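Local coordinates for hypothetical bacterial 6-phosphogluconolactonase (Bacteroides fragilis, PDB 3SCY), which probably hydrolyses 6-phosphogluconolactone to 6-phosphogluconate, as a putative lactonase with a seven-bladed beta-propeller fold, at residues A[161-169]-A[179-187]; A[207-215]-A[227-238]. All coordinates share one frame; numbering follows the deposited sequence.

Interaction 1 of 2, residues A[161-169]-A[179-187]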
ATOM      1  N   ARG A 161      -6.918  -2.611  -5.234  1.00 16.89           N
ATOM      2  CA  ARG A 161      -7.809  -2.069  -4.212  1.00 16.47           C
ATOM      3  C   ARG A 161      -9.241  -2.472  -4.414  1.00 20.12           C
ATOM      4  O   ARG A 161      -9.748  -2.398  -5.527  1.00 19.97           O
ATOM      5  CB  ARG A 161      -7.802  -0.533  -4.192  1.00 18.09           C
ATOM      6  CG  ARG A 161      -6.449   0.147  -3.961  1.00 19.61           C
ATOM      7  CD  ARG A 161      -5.729  -0.303  -2.666  1.00 21.98           C
ATOM      8  NE  ARG A 161      -6.598  -0.379  -1.490  1.00 24.20           N
ATOM      9  CZ  ARG A 161      -6.956   0.658  -0.743  1.00 33.42           C
ATOM     10  NH1 ARG A 161      -6.512   1.877  -1.027  1.00 27.64           N
ATOM     11  NH2 ARG A 161      -7.764   0.486   0.299  1.00 26.41           N
ATOM     12  N   ILE A 162      -9.924  -2.845  -3.325  1.00 18.20           N
ATOM     13  CA  ILE A 162     -11.351  -3.095  -3.368  1.00 18.34           C
ATOM     14  C   ILE A 162     -12.009  -1.754  -3.124  1.00 21.16           C
ATOM     15  O   ILE A 162     -11.552  -1.020  -2.234  1.00 21.16           O
ATOM     16  CB  ILE A 162     -11.707  -4.174  -2.341  1.00 21.57           C
ATOM     17  CG1 ILE A 162     -11.065  -5.510  -2.796  1.00 23.80           C
ATOM     18  CG2 ILE A 162     -13.259  -4.313  -2.197  1.00 23.69           C
ATOM     19  CD1 ILE A 162     -10.932  -6.595  -1.708  1.00 37.33           C
ATOM     20  N   THR A 163     -13.021  -1.389  -3.932  1.00 18.95           N
ATOM     21  CA  THR A 163     -13.686  -0.095  -3.833  1.00 19.11           C
ATOM     22  C   THR A 163     -14.469   0.015  -2.505  1.00 21.57           C
ATOM     23  O   THR A 163     -14.873  -1.006  -1.936  1.00 21.60           O
ATOM     24  CB  THR A 163     -14.549   0.191  -5.071  1.00 21.92           C
ATOM     25  OG1 THR A 163     -15.401  -0.927  -5.262  1.00 20.89           O
ATOM     26  CG2 THR A 163     -13.689   0.406  -6.329  1.00 22.38           C
ATOM     27  N   PRO A 164     -14.761   1.247  -2.030  1.00 22.23           N
ATOM     28  CA  PRO A 164     -15.447   1.392  -0.725  1.00 22.58           C
ATOM     29  C   PRO A 164     -16.862   0.834  -0.677  1.00 26.55           C
ATOM     30  O   PRO A 164     -17.432   0.707   0.412  1.00 27.18           O
ATOM     31  CB  PRO A 164     -15.486   2.906  -0.499  1.00 24.62           C
ATOM     32  CG  PRO A 164     -14.477   3.461  -1.397  1.00 27.54           C
ATOM     33  CD  PRO A 164     -14.341   2.564  -2.565  1.00 23.85           C
ATOM     34  N   ASP A 165     -17.445   0.541  -1.853  1.00 21.96           N
ATOM     35  CA  ASP A 165     -18.793  -0.020  -1.944  1.00 22.04           C
ATOM     36  C   ASP A 165     -18.744  -1.562  -2.045  1.00 25.27           C
ATOM     37  O   ASP A 165     -19.785  -2.197  -2.202  1.00 25.50           O
ATOM     38  CB  ASP A 165     -19.532   0.590  -3.137  1.00 24.45           C
ATOM     39  CG  ASP A 165     -18.755   0.516  -4.430  1.00 27.88           C
ATOM     40  OD1 ASP A 165     -17.873  -0.373  -4.544  1.00 23.01           O
ATOM     41  OD2 ASP A 165     -18.993   1.363  -5.305  1.00 31.24           O
ATOM     42  N   GLY A 166     -17.544  -2.138  -1.956  1.00 22.56           N
ATOM     43  CA  GLY A 166     -17.300  -3.589  -1.975  1.00 22.18           C
ATOM     44  C   GLY A 166     -17.596  -4.282  -3.295  1.00 24.38           C
ATOM     45  O   GLY A 166     -17.622  -5.515  -3.353  1.00 23.91           O
ATOM     46  N   LYS A 167     -17.817  -3.507  -4.356  1.00 20.68           N
ATOM     47  CA  LYS A 167     -18.285  -4.061  -5.636  1.00 20.66           C
ATOM     48  C   LYS A 167     -17.209  -4.276  -6.696  1.00 23.10           C
ATOM     49  O   LYS A 167     -17.425  -5.088  -7.609  1.00 24.75           O
ATOM     50  CB  LYS A 167     -19.360  -3.149  -6.227  1.00 22.45           C
ATOM     51  CG  LYS A 167     -20.592  -3.019  -5.334  1.00 23.87           C
ATOM     52  CD  LYS A 167     -21.623  -2.054  -5.914  1.00 34.45           C
ATOM     53  CE  LYS A 167     -22.684  -1.719  -4.892  1.00 41.30           C
ATOM     54  NZ  LYS A 167     -23.623  -0.685  -5.398  1.00 51.84           N
ATOM     55  N   TYR A 168     -16.104  -3.543  -6.624  1.00 19.12           N
ATOM     56  CA  TYR A 168     -15.078  -3.600  -7.659  1.00 19.55           C
ATOM     57  C   TYR A 168     -13.697  -3.718  -7.111  1.00 21.78           C
ATOM     58  O   TYR A 168     -13.436  -3.367  -5.963  1.00 19.90           O
ATOM     59  CB  TYR A 168     -15.141  -2.318  -8.529  1.00 20.30           C
ATOM     60  CG  TYR A 168     -16.545  -2.035  -9.017  1.00 22.12           C
ATOM     61  CD1 TYR A 168     -17.115  -2.795 -10.035  1.00 24.48           C
ATOM     62  CD2 TYR A 168     -17.350  -1.098  -8.378  1.00 22.96           C
ATOM     63  CE1 TYR A 168     -18.413  -2.552 -10.478  1.00 27.51           C
ATOM     64  CE2 TYR A 168     -18.661  -0.869  -8.788  1.00 23.73           C
ATOM     65  CZ  TYR A 168     -19.187  -1.596  -9.842  1.00 31.63           C
ATOM     66  OH  TYR A 168     -20.495  -1.396 -10.225  1.00 33.17           O
ATOM     67  N   LEU A 169     -12.802  -4.212  -7.958  1.00 18.67           N
ATOM     68  CA  LEU A 169     -11.376  -4.234  -7.681  1.00 18.43           C
ATOM     69  C   LEU A 169     -10.707  -3.385  -8.753  1.00 20.65           C
ATOM     70  O   LEU A 169     -10.944  -3.613  -9.946  1.00 20.50           O
ATOM     71  CB  LEU A 169     -10.799  -5.652  -7.640  1.00 18.53           C
ATOM     72  CG  LEU A 169      -9.305  -5.712  -7.265  1.00 22.57           C
ATOM     73  CD1 LEU A 169      -9.022  -6.786  -6.275  1.00 23.39           C
ATOM     74  CD2 LEU A 169      -8.437  -5.887  -8.510  1.00 24.36           C
ATOM     75  N   ILE A 179      -5.765   2.048 -14.945  1.00 21.97           N
ATOM     76  CA  ILE A 179      -6.341   1.464 -13.753  1.00 20.41           C
ATOM     77  C   ILE A 179      -7.354   0.443 -14.291  1.00 23.50           C
ATOM     78  O   ILE A 179      -8.387   0.838 -14.838  1.00 24.74           O
ATOM     79  CB  ILE A 179      -6.975   2.485 -12.786  1.00 22.44           C
ATOM     80  CG1 ILE A 179      -5.934   3.547 -12.343  1.00 22.97           C
ATOM     81  CG2 ILE A 179      -7.567   1.747 -11.565  1.00 22.14           C
ATOM     82  CD1 ILE A 179      -6.559   4.846 -11.725  1.00 29.79           C
ATOM     83  N   HIS A 180      -7.027  -0.846 -14.184  1.00 19.64           N
ATOM     84  CA  HIS A 180      -7.894  -1.936 -14.639  1.00 19.63           C
ATOM     85  C   HIS A 180      -9.057  -2.121 -13.660  1.00 22.20           C
ATOM     86  O   HIS A 180      -8.870  -1.985 -12.452  1.00 22.00           O
ATOM     87  CB  HIS A 180      -7.088  -3.227 -14.797  1.00 19.64           C
ATOM     88  CG  HIS A 180      -5.948  -3.074 -15.746  1.00 22.71           C
ATOM     89  ND1 HIS A 180      -6.140  -3.119 -17.127  1.00 25.07           N
ATOM     90  CD2 HIS A 180      -4.632  -2.907 -15.486  1.00 23.26           C
ATOM     91  CE1 HIS A 180      -4.937  -2.942 -17.654  1.00 24.61           C
ATOM     92  NE2 HIS A 180      -3.997  -2.824 -16.713  1.00 24.71           N
ATOM     93  N   LYS A 181     -10.267  -2.384 -14.190  1.00 18.83           N
ATOM     94  CA  LYS A 181     -11.467  -2.533 -13.376  1.00 18.53           C
ATOM     95  C   LYS A 181     -12.046  -3.949 -13.463  1.00 22.58           C
ATOM     96  O   LYS A 181     -12.224  -4.494 -14.566  1.00 22.67           O
ATOM     97  CB  LYS A 181     -12.521  -1.507 -13.838  1.00 20.39           C
ATOM     98  CG  LYS A 181     -13.803  -1.527 -13.000  1.00 23.35           C
ATOM     99  CD  LYS A 181     -14.871  -0.588 -13.555  1.00 24.89           C
ATOM    100  CE  LYS A 181     -16.218  -0.888 -12.938  1.00 27.28           C
ATOM    101  NZ  LYS A 181     -17.251   0.067 -13.430  1.00 26.18           N
ATOM    102  N   PHE A 182     -12.372  -4.521 -12.294  1.00 20.08           N
ATOM    103  CA  PHE A 182     -13.008  -5.819 -12.184  1.00 20.10           C
ATOM    104  C   PHE A 182     -14.211  -5.750 -11.289  1.00 24.14           C
ATOM    105  O   PHE A 182     -14.230  -5.004 -10.300  1.00 22.51           O
ATOM    106  CB  PHE A 182     -12.030  -6.859 -11.624  1.00 20.67           C
ATOM    107  CG  PHE A 182     -10.832  -7.093 -12.506  1.00 21.46           C
ATOM    108  CD1 PHE A 182      -9.700  -6.290 -12.398  1.00 22.31           C
ATOM    109  CD2 PHE A 182     -10.850  -8.086 -13.476  1.00 23.30           C
ATOM    110  CE1 PHE A 182      -8.598  -6.497 -13.232  1.00 23.26           C
ATOM    111  CE2 PHE A 182      -9.757  -8.281 -14.321  1.00 25.91           C
ATOM    112  CZ  PHE A 182      -8.642  -7.479 -14.199  1.00 24.01           C
ATOM    113  N   ASN A 183     -15.214  -6.534 -11.635  1.00 21.45           N
ATOM    114  CA  ASN A 183     -16.375  -6.735 -10.803  1.00 22.28           C
ATOM    115  C   ASN A 183     -16.015  -7.799  -9.788  1.00 25.27           C
ATOM    116  O   ASN A 183     -15.403  -8.809 -10.149  1.00 22.89           O
ATOM    117  CB  ASN A 183     -17.574  -7.205 -11.653  1.00 23.60           C
ATOM    118  CG  ASN A 183     -18.040  -6.258 -12.720  1.00 34.38           C
ATOM    119  OD1 ASN A 183     -17.902  -5.043 -12.625  1.00 33.17           O
ATOM    120  ND2 ASN A 183     -18.561  -6.803 -13.807  1.00 34.79           N
ATOM    121  N   ILE A 184     -16.388  -7.596  -8.526  1.00 20.99           N
ATOM    122  CA  ILE A 184     -16.149  -8.584  -7.478  1.00 21.03           C
ATOM    123  C   ILE A 184     -17.384  -9.446  -7.238  1.00 22.78           C
ATOM    124  O   ILE A 184     -18.511  -8.929  -7.211  1.00 24.02           O
ATOM    125  CB  ILE A 184     -15.762  -7.850  -6.176  1.00 24.31           C
ATOM    126  CG1 ILE A 184     -14.254  -7.506  -6.206  1.00 24.41           C
ATOM    127  CG2 ILE A 184     -16.184  -8.626  -4.913  1.00 27.25           C
ATOM    128  CD1 ILE A 184     -13.808  -6.634  -5.012  1.00 27.93           C
ATOM    129  N   ASN A 185     -17.167 -10.772  -7.142  1.00 21.78           N
ATOM    130  CA  ASN A 185     -18.186 -11.725  -6.734  1.00 21.02           C
ATOM    131  C   ASN A 185     -18.012 -11.884  -5.220  1.00 22.47           C
ATOM    132  O   ASN A 185     -17.061 -12.538  -4.779  1.00 20.01           O
ATOM    133  CB  ASN A 185     -18.054 -13.045  -7.480  1.00 19.55           C
ATOM    134  CG  ASN A 185     -18.934 -14.107  -6.894  1.00 28.59           C
ATOM    135  OD1 ASN A 185     -19.734 -13.854  -5.992  1.00 22.52           O
ATOM    136  ND2 ASN A 185     -18.867 -15.311  -7.428  1.00 24.08           N
ATOM    137  N   PRO A 186     -18.864 -11.212  -4.394  1.00 21.65           N
ATOM    138  CA  PRO A 186     -18.642 -11.236  -2.934  1.00 21.50           C
ATOM    139  C   PRO A 186     -18.890 -12.596  -2.299  1.00 22.43           C
ATOM    140  O   PRO A 186     -18.496 -12.834  -1.156  1.00 23.37           O
ATOM    141  CB  PRO A 186     -19.665 -10.205  -2.424  1.00 23.81           C
ATOM    142  CG  PRO A 186     -20.790 -10.301  -3.408  1.00 28.82           C
ATOM    143  CD  PRO A 186     -20.085 -10.453  -4.739  1.00 24.74           C
ATOM    144  N   ASN A 187     -19.493 -13.530  -3.058  1.00 19.49           N
ATOM    145  CA  ASN A 187     -19.751 -14.846  -2.515  1.00 19.50           C
ATOM    146  C   ASN A 187     -18.572 -15.792  -2.760  1.00 22.95           C
ATOM    147  O   ASN A 187     -18.519 -16.839  -2.131  1.00 22.88           O
ATOM    148  CB  ASN A 187     -21.022 -15.424  -3.133  1.00 20.70           C
ATOM    149  CG  ASN A 187     -22.287 -14.755  -2.645  1.00 33.96           C
ATOM    150  OD1 ASN A 187     -22.321 -14.128  -1.577  1.00 28.10           O
ATOM    151  ND2 ASN A 187     -23.370 -14.922  -3.381  1.00 30.42           N
TER
HETATM  152  O   HOH W   1     -19.960  -0.602 -12.767  1.00 34.99           O

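Interaction 2 of 2, residues A[207-215]-A[227-238]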
ATOM      1  N   VAL A 207      -4.968   7.063 -17.773  1.00 24.56           N
ATOM      2  CA  VAL A 207      -4.427   8.326 -17.243  1.00 24.00           C
ATOM      3  C   VAL A 207      -3.394   8.861 -18.246  1.00 27.89           C
ATOM      4  O   VAL A 207      -3.034   8.152 -19.196  1.00 28.96           O
ATOM      5  CB  VAL A 207      -3.879   8.264 -15.791  1.00 25.38           C
ATOM      6  CG1 VAL A 207      -4.976   7.867 -14.794  1.00 24.44           C
ATOM      7  CG2 VAL A 207      -2.671   7.340 -15.684  1.00 24.50           C
ATOM      8  N   ALA A 208      -2.935  10.114 -18.061  1.00 25.74           N
ATOM      9  CA  ALA A 208      -2.002  10.762 -18.988  1.00 26.98           C
ATOM     10  C   ALA A 208      -0.783   9.866 -19.318  1.00 30.84           C
ATOM     11  O   ALA A 208      -0.197   9.287 -18.401  1.00 29.55           O
ATOM     12  CB  ALA A 208      -1.534  12.099 -18.428  1.00 27.97           C
ATOM     13  N   PRO A 209      -0.386   9.739 -20.613  1.00 30.27           N
ATOM     14  CA  PRO A 209       0.767   8.887 -20.945  1.00 29.36           C
ATOM     15  C   PRO A 209       2.021   9.264 -20.170  1.00 30.85           C
ATOM     16  O   PRO A 209       2.294  10.449 -19.957  1.00 29.91           O
ATOM     17  CB  PRO A 209       0.967   9.132 -22.449  1.00 33.66           C
ATOM     18  CG  PRO A 209      -0.404   9.514 -22.938  1.00 39.68           C
ATOM     19  CD  PRO A 209      -0.977  10.345 -21.828  1.00 33.89           C
ATOM     20  N   GLY A 210       2.752   8.249 -19.743  1.00 28.02           N
ATOM     21  CA  GLY A 210       3.997   8.423 -19.004  1.00 28.24           C
ATOM     22  C   GLY A 210       3.808   8.673 -17.520  1.00 29.10           C
ATOM     23  O   GLY A 210       4.787   8.952 -16.820  1.00 28.60           O
ATOM     24  N   SER A 211       2.551   8.609 -17.015  1.00 25.92           N
ATOM     25  CA  SER A 211       2.303   8.848 -15.588  1.00 24.45           C
ATOM     26  C   SER A 211       2.901   7.754 -14.696  1.00 26.00           C
ATOM     27  O   SER A 211       3.509   8.065 -13.675  1.00 23.01           O
ATOM     28  CB  SER A 211       0.807   8.937 -15.306  1.00 25.17           C
ATOM     29  OG  SER A 211       0.221  10.085 -15.894  1.00 27.33           O
ATOM     30  N   GLY A 212       2.694   6.491 -15.054  1.00 23.65           N
ATOM     31  CA  GLY A 212       3.176   5.381 -14.238  1.00 22.91           C
ATOM     32  C   GLY A 212       2.376   5.210 -12.954  1.00 23.80           C
ATOM     33  O   GLY A 212       2.934   5.361 -11.863  1.00 22.45           O
ATOM     34  N   PRO A 213       1.048   4.912 -13.049  1.00 20.54           N
ATOM     35  CA  PRO A 213       0.211   4.779 -11.831  1.00 20.33           C
ATOM     36  C   PRO A 213       0.797   3.832 -10.807  1.00 22.02           C
ATOM     37  O   PRO A 213       1.197   2.728 -11.166  1.00 22.17           O
ATOM     38  CB  PRO A 213      -1.118   4.199 -12.368  1.00 22.39           C
ATOM     39  CG  PRO A 213      -1.147   4.541 -13.780  1.00 25.42           C
ATOM     40  CD  PRO A 213       0.259   4.684 -14.280  1.00 22.43           C
ATOM     41  N   ARG A 214       0.883   4.267  -9.537  1.00 17.21           N
ATOM     42  CA  ARG A 214       1.494   3.422  -8.535  1.00 17.65           C
ATOM     43  C   ARG A 214       0.445   3.010  -7.510  1.00 19.67           C
ATOM     44  O   ARG A 214      -0.075   1.900  -7.624  1.00 19.27           O
ATOM     45  CB  ARG A 214       2.730   4.085  -7.875  1.00 18.28           C
ATOM     46  CG  ARG A 214       3.541   3.100  -7.022  1.00 19.76           C
ATOM     47  CD  ARG A 214       4.813   3.760  -6.484  1.00 18.41           C
ATOM     48  NE  ARG A 214       5.727   2.745  -5.938  1.00 20.49           N
ATOM     49  CZ  ARG A 214       5.652   2.262  -4.698  1.00 24.05           C
ATOM     50  NH1 ARG A 214       4.762   2.743  -3.841  1.00 21.40           N
ATOM     51  NH2 ARG A 214       6.486   1.311  -4.301  1.00 24.22           N
ATOM     52  N   HIS A 215       0.123   3.858  -6.518  1.00 16.10           N
ATOM     53  CA  HIS A 215      -0.826   3.478  -5.479  1.00 15.19           C
ATOM     54  C   HIS A 215      -2.074   4.321  -5.524  1.00 17.66           C
ATOM     55  O   HIS A 215      -2.012   5.499  -5.869  1.00 16.84           O
ATOM     56  CB  HIS A 215      -0.186   3.576  -4.077  1.00 14.75           C
ATOM     57  CG  HIS A 215       0.736   2.446  -3.721  1.00 16.94           C
ATOM     58  ND1 HIS A 215       1.371   2.407  -2.477  1.00 19.05           N
ATOM     59  CD2 HIS A 215       1.154   1.381  -4.456  1.00 19.38           C
ATOM     60  CE1 HIS A 215       2.083   1.284  -2.467  1.00 19.08           C
ATOM     61  NE2 HIS A 215       2.005   0.642  -3.639  1.00 19.07           N
ATOM     62  N   LEU A 227      -4.709   9.023  -6.759  1.00 18.07           N
ATOM     63  CA  LEU A 227      -3.670   8.182  -7.308  1.00 17.17           C
ATOM     64  C   LEU A 227      -2.327   8.881  -7.304  1.00 18.17           C
ATOM     65  O   LEU A 227      -2.260  10.048  -7.692  1.00 18.54           O
ATOM     66  CB  LEU A 227      -4.054   7.838  -8.770  1.00 18.09           C
ATOM     67  CG  LEU A 227      -3.010   7.166  -9.653  1.00 20.58           C
ATOM     68  CD1 LEU A 227      -2.773   5.715  -9.225  1.00 19.62           C
ATOM     69  CD2 LEU A 227      -3.435   7.219 -11.144  1.00 22.14           C
ATOM     70  N   ILE A 228      -1.270   8.165  -6.887  1.00 16.54           N
ATOM     71  CA  ILE A 228       0.087   8.686  -6.955  0.50 16.24           C
ATOM     72  C   ILE A 228       0.752   8.011  -8.150  1.00 19.68           C
ATOM     73  O   ILE A 228       0.737   6.774  -8.249  1.00 18.06           O
ATOM     74  CB  ILE A 228       0.919   8.572  -5.640  0.50 18.01           C
ATOM     75  CG1 ILE A 228       2.263   9.316  -5.808  0.50 19.06           C
ATOM     76  CG2 ILE A 228       1.128   7.097  -5.188  0.50 17.44           C
ATOM     77  CD1 ILE A 228       3.038   9.566  -4.567  0.50 23.08           C
ATOM     78  N   ASN A 229       1.338   8.831  -9.044  1.00 18.69           N
ATOM     79  CA  ASN A 229       2.008   8.368 -10.250  1.00 19.66           C
ATOM     80  C   ASN A 229       3.495   8.397 -10.032  1.00 20.81           C
ATOM     81  O   ASN A 229       4.057   9.473  -9.778  1.00 20.94           O
ATOM     82  CB  ASN A 229       1.591   9.235 -11.425  1.00 21.19           C
ATOM     83  CG  ASN A 229       0.148   9.021 -11.781  1.00 23.72           C
ATOM     84  OD1 ASN A 229      -0.262   7.920 -12.120  1.00 23.35           O
ATOM     85  ND2 ASN A 229      -0.651  10.066 -11.690  1.00 26.39           N
ATOM     86  N   GLU A 230       4.140   7.221 -10.121  1.00 18.64           N
ATOM     87  CA  GLU A 230       5.571   7.109  -9.854  1.00 19.17           C
ATOM     88  C   GLU A 230       6.417   7.925 -10.829  1.00 23.70           C
ATOM     89  O   GLU A 230       7.307   8.654 -10.396  1.00 23.82           O
ATOM     90  CB  GLU A 230       6.029   5.647  -9.892  1.00 20.66           C
ATOM     91  CG  GLU A 230       7.528   5.474  -9.683  1.00 23.85           C
ATOM     92  CD  GLU A 230       7.971   4.057  -9.393  1.00 30.06           C
ATOM     93  OE1 GLU A 230       7.237   3.334  -8.683  1.00 27.24           O
ATOM     94  OE2 GLU A 230       9.101   3.699  -9.792  1.00 33.63           O
ATOM     95  N   ILE A 231       6.182   7.764 -12.136  1.00 21.22           N
ATOM     96  CA  ILE A 231       7.038   8.387 -13.138  1.00 21.22           C
ATOM     97  C   ILE A 231       6.710   9.861 -13.332  1.00 25.20           C
ATOM     98  O   ILE A 231       7.620  10.691 -13.382  1.00 26.46           O
ATOM     99  CB  ILE A 231       6.933   7.617 -14.468  1.00 23.97           C
ATOM    100  CG1 ILE A 231       7.205   6.109 -14.271  1.00 24.47           C
ATOM    101  CG2 ILE A 231       7.912   8.218 -15.515  1.00 24.33           C
ATOM    102  CD1 ILE A 231       6.820   5.226 -15.527  1.00 27.68           C
ATOM    103  N   GLY A 232       5.434  10.166 -13.463  1.00 22.61           N
ATOM    104  CA  GLY A 232       4.983  11.539 -13.663  1.00 22.81           C
ATOM    105  C   GLY A 232       5.142  12.416 -12.439  1.00 25.91           C
ATOM    106  O   GLY A 232       5.249  13.640 -12.568  1.00 26.46           O
ATOM    107  N   GLY A 233       5.167  11.784 -11.258  1.00 22.32           N
ATOM    108  CA  GLY A 233       5.315  12.483  -9.983  1.00 21.65           C
ATOM    109  C   GLY A 233       4.090  13.307  -9.639  1.00 25.15           C
ATOM    110  O   GLY A 233       4.169  14.296  -8.908  1.00 27.85           O
ATOM    111  N   THR A 234       2.971  12.937 -10.220  1.00 21.56           N
ATOM    112  CA  THR A 234       1.716  13.625 -10.029  1.00 19.52           C
ATOM    113  C   THR A 234       0.765  12.860  -9.141  1.00 20.15           C
ATOM    114  O   THR A 234       0.825  11.630  -9.036  1.00 20.45           O
ATOM    115  CB  THR A 234       1.010  13.851 -11.388  1.00 23.57           C
ATOM    116  OG1 THR A 234       0.856  12.599 -12.066  1.00 23.81           O
ATOM    117  CG2 THR A 234       1.757  14.841 -12.295  1.00 23.38           C
ATOM    118  N   VAL A 235      -0.154  13.609  -8.529  1.00 19.10           N
ATOM    119  CA  VAL A 235      -1.320  13.069  -7.840  1.00 17.68           C
ATOM    120  C   VAL A 235      -2.495  13.393  -8.737  1.00 21.56           C
ATOM    121  O   VAL A 235      -2.647  14.548  -9.142  1.00 22.05           O
ATOM    122  CB  VAL A 235      -1.529  13.599  -6.388  1.00 20.73           C
ATOM    123  CG1 VAL A 235      -2.857  13.089  -5.790  1.00 20.01           C
ATOM    124  CG2 VAL A 235      -0.370  13.200  -5.492  1.00 19.95           C
ATOM    125  N   ILE A 236      -3.311  12.380  -9.035  1.00 19.70           N
ATOM    126  CA  ILE A 236      -4.549  12.574  -9.762  1.00 19.78           C
ATOM    127  C   ILE A 236      -5.693  12.367  -8.776  1.00 22.06           C
ATOM    128  O   ILE A 236      -5.745  11.345  -8.064  1.00 21.30           O
ATOM    129  CB  ILE A 236      -4.681  11.667 -11.001  1.00 23.30           C
ATOM    130  CG1 ILE A 236      -3.518  11.948 -11.988  1.00 23.31           C
ATOM    131  CG2 ILE A 236      -6.032  11.913 -11.680  1.00 24.68           C
ATOM    132  CD1 ILE A 236      -3.515  10.987 -13.223  1.00 26.66           C
ATOM    133  N   ALA A 237      -6.582  13.366  -8.712  1.00 22.61           N
ATOM    134  CA  ALA A 237      -7.786  13.325  -7.898  1.00 22.02           C
ATOM    135  C   ALA A 237      -8.945  12.927  -8.775  1.00 24.86           C
ATOM    136  O   ALA A 237      -9.079  13.415  -9.900  1.00 24.41           O
ATOM    137  CB  ALA A 237      -8.054  14.685  -7.263  1.00 23.95           C
ATOM    138  N   PHE A 238      -9.757  12.017  -8.277  1.00 21.28           N
ATOM    139  CA  PHE A 238     -10.936  11.540  -8.970  1.00 21.96           C
ATOM    140  C   PHE A 238     -12.156  11.584  -8.142  1.00 26.12           C
ATOM    141  O   PHE A 238     -12.104  11.354  -6.924  1.00 24.22           O
ATOM    142  CB  PHE A 238     -10.780  10.035  -9.339  1.00 22.54           C
ATOM    143  CG  PHE A 238      -9.607   9.619 -10.186  1.00 22.98           C
ATOM    144  CD1 PHE A 238      -8.423   9.186  -9.593  1.00 23.80           C
ATOM    145  CD2 PHE A 238      -9.736   9.500 -11.567  1.00 24.09           C
ATOM    146  CE1 PHE A 238      -7.355   8.743 -10.370  1.00 24.47           C
ATOM    147  CE2 PHE A 238      -8.678   9.023 -12.344  1.00 25.72           C
ATOM    148  CZ  PHE A 238      -7.491   8.664 -11.746  1.00 24.27           C
TER
HETATM  149  O   HOH W   2       0.013  12.449 -14.582  1.00 34.05           O
HETATM  150  O   HOH W   3       8.171   1.529  -7.013  1.00 34.66           O

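Interaction 1 of 2, residues A[161-169]-A[179-187]
K181 lies over one face of the Y168 ring. Its NZ is 4.5 Å from the ring centroid and 23° off the ring normal, a cation-pi contact. CG of K181 stands anti to the backbone N (chi1 -177°) and the rest of the chain is extended, which lays it alongside the tyrosine, pointing the same way. Its CE rests 3.6 Å from Y168 CD1. A water joins the two polar ends, accepting from K181 NZ and bonding to Y168 OH at 2.7 Å. The same ammonium bonds to the carbonyls of T201 and G243. The opposite ring face carries CB of K167, and N183 OD1 lies in plane at the ring edge, 3.3 Å from Y168 CE1. On the other side of the sheet L169 CD2 packs beside F182 CD1. I184 crosses I162 at about a right angle, its CD1 3.7 Å from I162 CG2. Three backbone bonds zip the strands: I184 N to K167 O, L169 N to F182 O, and F182 N to L169 O. Further out, the type I turn T163 to G166 leads into strand 168-173. T163 OG1 accepts from Y168 N and donates to D165 OD1 at 2.6 Å. K167 N reaches that oxygen from the other face of the carboxylate, closing an Asx turn. Strands 168-173 and 178-184 form a beta hairpin, the inner strands of a four-stranded propeller blade.

Interaction 2 of 2, residues A[207-215]-A[227-238]
V207 opens the contact by packing against I236 and F238 and meeting L227 tip to tip, its CG1 4.0 Å from L227 CD2. The chain then makes a type II turn from A208 to S211, with S211 OG bonded back to A208 O. G210 O lies against CB of I231. S211 O accepts a nearly straight bond from G232 N (2.9 Å, 170°) and a weak one from I231 N. A water links S211 OG to T234 OG1, which also accepts from N229 ND2. That bond steadies the N229 amide, whose OD1 sits 3.2 Å from P213 CA. G212 O takes the N-H of E230, and I231 CD1 lies against G212 CA. P213 lays CB on L227 CD1. A classic beta bulge sets R214 and H215 across from I228: R214 N bonds to I228 O at 2.8 Å, H215 N reaches it weakly, and I228 N gives a straight bond to H215 O. R214 CG is anti to the backbone N (chi1 -169°), and the extended chain brings NE to E230 OE1 at 3.2 Å, a weak, bent salt-bridge bond. A water spans the same two atoms. E230 also pairs with R151 and R278, and R214 NH1 bonds to G262 O. H215 ND1 bonds to D263. The strand pair sits between strands 157-162 and 261-266, with strand 244-252 beyond T234 to I236.

Overall arrangement
The two interactions lie in successive blades of the propeller, interaction 1 in the sheet 157-206 and interaction 2 in the sheet 213-252. Their centres are about 20 Å apart, but the blades touch. I179 CD1 packs on F238 CZ at 3.9 Å and on L227 CD2 at 4.0 Å. Y168 and T163 also lie against Y240, and D165 bonds to its hydroxyl. The side chain of R214 is about 4 Å from an unidentified bound molecule, which probably comes from the crystallisation liquor, though such molecules often mark pockets. A magnesium ion lies about 4 Å from G210 of interaction 2 and one about 7 Å from the N183 side chain of interaction 1, otherwise structural packing.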